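L-methionine gamma-lyase (PDB 6LXU) is a pyridoxal-phosphate-dependent enzyme of the Cys/Met metabolism family, assembled from four copies of one chain. Local coordinates at residues E131-D136 with K144-K149; S95-V100 with F118-H123. One frame throughout, in Å; residues are numbered along the deposited sequence.

Overall arrangement
Contacts 1 and 2 lie on the same side of the chain's centre, their own centres about 15 Å apart, and belong to the seven-stranded alpha/beta sheet domain of the PLP-dependent fold. Contact 2 closes in the chain before contact 1 opens, and helix 115-125 is followed, after a short loop, by edge strand 131-135. The two also touch: F134 CE1 of contact 1 lies 3.5 Å from F118 CE1 of contact 2, and V132 CG2 lies 3.5 Å from M121 O. Contact 1 is at the surface, whereas contact 2 is buried and reaches a second subunit. K212, which carries the PLP, belongs to neither; it follows strand 205-209 of the same sheet.

Contact 1 of 2, residues E131-D136 with K144-K149; sequences EVTFVD and KNAMKK
The carboxylate of E131 is approached by the ammonium group of K148, which meets OE1 on its syn side but 31° out of the carboxylate plane. F134 starts out away from residues 144-149, and V132 CG1 of its own strand lies 3.7 Å above one face of its ring, offset from the ring centre. The F118 ring of helix 115-125 meets it with the planes at about 40°, and N122 touches it too. Alternate residues of edge strand 131-135 thus serve different layers, as expected in an alpha/beta fold. Here the strand begins a beta-alpha-beta crossover, in which helix 140-146 leads on to the parallel strand 151-157, with strand 106-110 lying between the two strands in the sheet.

In the E131 conformer described, K148 NZ lies 2.8 Å from OE1, and the two side chains cross at about a right angle. K148 reaches this salt bridge through a bend at chi3 (-67°), which turns its end toward the strand. N150 ND2 gives OE1 of the same conformer a second hydrogen bond, so there this oxygen is gripped from two residues. T133 directs its hydroxyl to H106 NE2 and its methyl to the helix end, where A146 also meets V108. A146 CB sits over two strand methyls, with V135 CG1 at 3.9 Å and T133 CG2 at 4.3 Å.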
loop_
_atom_site.group_PDB
_atom_site.type_symbol
_atom_site.label_atom_id
_atom_site.label_comp_id
_atom_site.label_asym_id
_atom_site.label_seq_id
_atom_site.Cartn_x
_atom_site.Cartn_y
_atom_site.Cartn_z
ATOM N N GLU A 131 18.273 33.188 -18.473
ATOM C CA GLU A 131 18.901 34.237 -17.666
ATOM C C GLU A 131 18.132 34.348 -16.354
ATOM O O GLU A 131 16.907 34.426 -16.393
ATOM C CB GLU A 131 18.799 35.594 -18.393
ATOM C CG GLU A 131 19.387 35.634 -19.804
ATOM C CD GLU A 131 18.901 36.809 -20.650
ATOM O OE1 GLU A 131 18.270 37.748 -20.117
ATOM O OE2 GLU A 131 19.159 36.797 -21.873
ATOM N N VAL A 132 18.824 34.388 -15.227
ATOM C CA VAL A 132 18.156 34.524 -13.930
ATOM C C VAL A 132 18.787 35.663 -13.150
ATOM O O VAL A 132 20.008 35.726 -13.019
ATOM C CB VAL A 132 18.210 33.216 -13.106
ATOM C CG1 VAL A 132 17.405 33.368 -11.816
ATOM C CG2 VAL A 132 17.688 32.036 -13.922
ATOM N N THR A 133 17.949 36.575 -12.664
ATOM C CA THR A 133 18.381 37.647 -11.779
ATOM C C THR A 133 17.794 37.406 -10.389
ATOM O O THR A 133 16.570 37.240 -10.242
ATOM C CB THR A 133 17.915 39.018 -12.289
ATOM O OG1 THR A 133 18.404 39.221 -13.619
ATOM C CG2 THR A 133 18.440 40.143 -11.402
ATOM N N PHE A 134 18.660 37.384 -9.387
ATOM C CA PHE A 134 18.268 37.238 -7.995
ATOM C C PHE A 134 18.275 38.607 -7.344
ATOM O O PHE A 134 19.303 39.298 -7.347
ATOM C CB PHE A 134 19.236 36.322 -7.265
ATOM C CG PHE A 134 19.272 34.931 -7.818
ATOM C CD1 PHE A 134 18.283 34.006 -7.482
ATOM C CD2 PHE A 134 20.276 34.546 -8.696
ATOM C CE1 PHE A 134 18.307 32.721 -7.999
ATOM C CE2 PHE A 134 20.302 33.255 -9.211
ATOM C CZ PHE A 134 19.318 32.347 -8.862
ATOM N N VAL A 135 17.125 39.001 -6.802
ATOM C CA VAL A 135 16.966 40.295 -6.130
ATOM C C VAL A 135 16.330 40.091 -4.761
ATOM O O VAL A 135 15.931 38.974 -4.398
ATOM C CB VAL A 135 16.095 41.267 -6.957
ATOM C CG1 VAL A 135 16.623 41.412 -8.372
ATOM C CG2 VAL A 135 14.629 40.831 -7.006
ATOM N N ASP A 136 16.253 41.167 -3.989
ATOM C CA ASP A 136 15.473 41.175 -2.765
ATOM C C ASP A 136 14.037 41.516 -3.129
ATOM O O ASP A 136 13.706 42.683 -3.346
ATOM C CB ASP A 136 16.035 42.217 -1.797
ATOM C CG ASP A 136 15.277 42.283 -0.480
ATOM O OD1 ASP A 136 14.309 41.506 -0.298
ATOM O OD2 ASP A 136 15.658 43.104 0.383
ATOM N N LYS A 144 11.032 46.006 -9.727
ATOM C CA LYS A 144 10.713 46.853 -10.890
ATOM C C LYS A 144 11.931 47.033 -11.795
ATOM O O LYS A 144 11.832 46.904 -13.009
ATOM C CB LYS A 144 10.250 48.240 -10.446
ATOM C CG LYS A 144 8.902 48.294 -9.756
ATOM C CD LYS A 144 8.662 49.691 -9.210
ATOM C CE LYS A 144 7.520 49.727 -8.215
ATOM N NZ LYS A 144 7.135 51.126 -7.882
ATOM N N ASN A 145 13.070 47.317 -11.176
ATOM C CA ASN A 145 14.317 47.576 -11.914
ATOM C C ASN A 145 14.874 46.331 -12.617
ATOM O O ASN A 145 15.569 46.464 -13.619
ATOM C CB ASN A 145 15.390 48.171 -10.987
ATOM C CG ASN A 145 15.064 49.587 -10.531
ATOM O OD1 ASN A 145 14.224 50.277 -11.120
ATOM N ND2 ASN A 145 15.729 50.023 -9.470
ATOM N N ALA A 146 14.573 45.133 -12.097
ATOM C CA ALA A 146 15.024 43.866 -12.701
ATOM C C ALA A 146 14.179 43.402 -13.881
ATOM O O ALA A 146 14.636 42.550 -14.655
ATOM C CB ALA A 146 15.064 42.773 -11.645
ATOM N N MET A 147 12.958 43.910 -14.029
ATOM C CA MET A 147 12.074 43.504 -15.122
ATOM C C MET A 147 12.681 43.841 -16.478
ATOM O O MET A 147 13.232 44.938 -16.658
ATOM C CB MET A 147 10.693 44.168 -15.004
ATOM C CG MET A 147 9.831 43.656 -13.852
ATOM S SD MET A 147 9.354 41.918 -13.963
ATOM C CE MET A 147 8.394 41.920 -15.475
ATOM N N LYS A 148 12.581 42.907 -17.420
ATOM C CA LYS A 148 13.036 43.111 -18.798
ATOM C C LYS A 148 11.955 42.661 -19.751
ATOM O O LYS A 148 11.016 41.947 -19.365
ATOM C CB LYS A 148 14.322 42.329 -19.063
ATOM C CG LYS A 148 15.452 42.717 -18.137
ATOM C CD LYS A 148 16.806 42.321 -18.688
ATOM C CE LYS A 148 16.973 40.817 -18.745
ATOM N NZ LYS A 148 18.282 40.442 -19.335
ATOM N N LYS A 149 12.084 43.041 -21.020
ATOM C CA LYS A 149 11.117 42.640 -22.023
ATOM C C LYS A 149 10.961 41.113 -22.110
ATOM O O LYS A 149 9.868 40.625 -22.353
ATOM C CB LYS A 149 11.508 43.187 -23.397
ATOM C CG LYS A 149 10.441 42.985 -24.456
ATOM C CD LYS A 149 10.835 43.627 -25.776
ATOM C CE LYS A 149 9.672 43.649 -26.753
ATOM N NZ LYS A 149 8.635 44.654 -26.378
#

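Contact 2 of 2, residues S95-V100 with F118-H123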
loop_
_atom_site.group_PDB
_atom_site.type_symbol
_atom_site.label_atom_id
_atom_site.label_comp_id
_atom_site.label_asym_id
_atom_site.label_seq_id
_atom_site.Cartn_x
_atom_site.Cartn_y
_atom_site.Cartn_z
ATOM N N SER A 95 8.564 20.844 -13.524
ATOM C CA SER A 95 7.637 20.610 -14.622
ATOM C C SER A 95 7.036 21.921 -15.108
ATOM O O SER A 95 6.871 22.138 -16.307
ATOM C CB SER A 95 6.497 19.698 -14.224
ATOM O OG SER A 95 6.932 18.375 -13.906
ATOM N N THR A 96 6.696 22.788 -14.161
ATOM C CA THR A 96 6.155 24.107 -14.488
ATOM C C THR A 96 7.175 24.952 -15.254
ATOM O O THR A 96 6.861 25.494 -16.324
ATOM C CB THR A 96 5.694 24.825 -13.204
ATOM O OG1 THR A 96 4.637 24.067 -12.600
ATOM C CG2 THR A 96 5.178 26.218 -13.519
ATOM N N LEU A 97 8.381 25.055 -14.731
ATOM C CA LEU A 97 9.396 25.909 -15.348
ATOM C C LEU A 97 9.818 25.423 -16.728
ATOM O O LEU A 97 9.960 26.240 -17.659
ATOM C CB LEU A 97 10.591 26.068 -14.415
ATOM C CG LEU A 97 10.284 26.850 -13.126
ATOM C CD1 LEU A 97 11.451 26.775 -12.172
ATOM C CD2 LEU A 97 9.933 28.303 -13.400
ATOM N N TRP A 98 9.987 24.112 -16.905
ATOM C CA TRP A 98 10.350 23.596 -18.226
ATOM C C TRP A 98 9.254 23.814 -19.257
ATOM O O TRP A 98 9.539 23.874 -20.466
ATOM C CB TRP A 98 10.695 22.097 -18.191
ATOM C CG TRP A 98 11.929 21.724 -17.426
ATOM C CD1 TRP A 98 12.003 20.755 -16.474
ATOM C CD2 TRP A 98 13.252 22.282 -17.540
ATOM N NE1 TRP A 98 13.281 20.653 -16.001
ATOM C CE2 TRP A 98 14.070 21.593 -16.616
ATOM C CE3 TRP A 98 13.829 23.315 -18.313
ATOM C CZ2 TRP A 98 15.435 21.902 -16.434
ATOM C CZ3 TRP A 98 15.201 23.628 -18.125
ATOM C CH2 TRP A 98 15.984 22.914 -17.198
ATOM N N THR A 99 8.002 23.866 -18.811
ATOM C CA THR A 99 6.881 24.120 -19.708
ATOM C C THR A 99 6.874 25.562 -20.218
ATOM O O THR A 99 6.701 25.800 -21.422
ATOM C CB THR A 99 5.544 23.799 -19.013
ATOM O OG1 THR A 99 5.540 22.409 -18.663
ATOM C CG2 THR A 99 4.354 24.077 -19.928
ATOM N N VAL A 100 7.031 26.507 -19.310
ATOM C CA VAL A 100 6.768 27.919 -19.641
ATOM C C VAL A 100 7.997 28.697 -20.090
ATOM O O VAL A 100 7.836 29.802 -20.653
ATOM C CB VAL A 100 6.049 28.672 -18.488
ATOM C CG1 VAL A 100 4.759 27.963 -18.116
ATOM C CG2 VAL A 100 6.940 28.886 -17.280
ATOM N N PHE A 118 16.696 27.178 -5.597
ATOM C CA PHE A 118 17.822 28.055 -5.895
ATOM C C PHE A 118 18.821 27.361 -6.812
ATOM O O PHE A 118 19.296 27.953 -7.782
ATOM C CB PHE A 118 18.512 28.540 -4.627
ATOM C CG PHE A 118 19.631 29.491 -4.913
ATOM C CD1 PHE A 118 19.377 30.839 -5.124
ATOM C CD2 PHE A 118 20.926 29.024 -5.062
ATOM C CE1 PHE A 118 20.414 31.716 -5.434
ATOM C CE2 PHE A 118 21.964 29.892 -5.381
ATOM C CZ PHE A 118 21.700 31.232 -5.562
ATOM N N ALA A 119 19.134 26.102 -6.520
ATOM C CA ALA A 119 20.069 25.349 -7.343
ATOM C C ALA A 119 19.553 25.138 -8.761
ATOM O O ALA A 119 20.298 25.293 -9.736
ATOM C CB ALA A 119 20.395 24.013 -6.695
ATOM N N LEU A 120 18.267 24.797 -8.897
ATOM C CA LEU A 120 17.642 24.677 -10.203
ATOM C C LEU A 120 17.746 25.993 -10.985
ATOM O O LEU A 120 18.093 25.985 -12.163
ATOM C CB LEU A 120 16.171 24.265 -10.053
ATOM C CG LEU A 120 15.327 24.266 -11.324
ATOM C CD1 LEU A 120 15.912 23.341 -12.383
ATOM C CD2 LEU A 120 13.905 23.861 -10.980
ATOM N N MET A 121 17.464 27.102 -10.311
ATOM C CA MET A 121 17.529 28.428 -10.948
ATOM C C MET A 121 18.963 28.803 -11.327
ATOM O O MET A 121 19.235 29.188 -12.474
ATOM C CB MET A 121 16.974 29.509 -10.016
ATOM C CG MET A 121 15.479 29.433 -9.734
ATOM S SD MET A 121 14.444 29.866 -11.137
ATOM C CE MET A 121 12.877 30.013 -10.285
ATOM N N ASN A 122 19.861 28.708 -10.365
ATOM C CA ASN A 122 21.216 29.240 -10.516
ATOM C C ASN A 122 22.134 28.367 -11.358
ATOM O O ASN A 122 22.987 28.898 -12.086
ATOM C CB ASN A 122 21.817 29.430 -9.131
ATOM C CG ASN A 122 23.093 30.241 -9.147
ATOM O OD1 ASN A 122 23.167 31.284 -9.780
ATOM N ND2 ASN A 122 24.089 29.770 -8.420
ATOM N N HIS A 123 21.979 27.047 -11.255
ATOM C CA HIS A 123 22.862 26.090 -11.931
ATOM C C HIS A 123 22.219 25.258 -13.027
ATOM O O HIS A 123 22.944 24.747 -13.889
ATOM C CB HIS A 123 23.518 25.158 -10.906
ATOM C CG HIS A 123 24.497 25.853 -10.013
ATOM N ND1 HIS A 123 24.409 25.831 -8.638
ATOM C CD2 HIS A 123 25.568 26.624 -10.309
ATOM C CE1 HIS A 123 25.399 26.539 -8.126
ATOM N NE2 HIS A 123 26.120 27.026 -9.117
#
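L97 meets both L120 and M121 through a single methyl, and these apolar contacts carry most of the join between residues 95-100 and 118-123. L97 CD1 is 4.0 Å from L120 CD2, the two side chains crossing obliquely, and also 4.0 Å from M121 CE. M121 starts out directed away from the other helix; a turn at chi2 (-71°) swings its methyl back, in the conformer described, so that it crosses L97 at about a right angle. Beneath the helices lies the central sheet of the domain, touched by L97 at I185 and by M121 at Y155.

The aromatic part belongs to W98, whose CZ2 is 4.3 Å from L120 CD1 in an oblique approach. Its indole also stacks on W98 of the second subunit, so the ring joins this pair of helices to the subunit interface.

Between the two segments the contact is wholly apolar. Within helix 89-100, S95 O accepts twice from T99, from OG1 at 2.7 Å and from the backbone N, the hydroxyl arriving 21° from the carbonyl plane.

With the segment axes 12.4 Å apart at 28°, the backbones stay well separated and long side chains span the gap. Cohesion between the two segments thus rests on dispersion and the exclusion of water, while W98 gives its indole N-H to M243 O and accepts at its backbone O from R127 NH1, both of the second subunit.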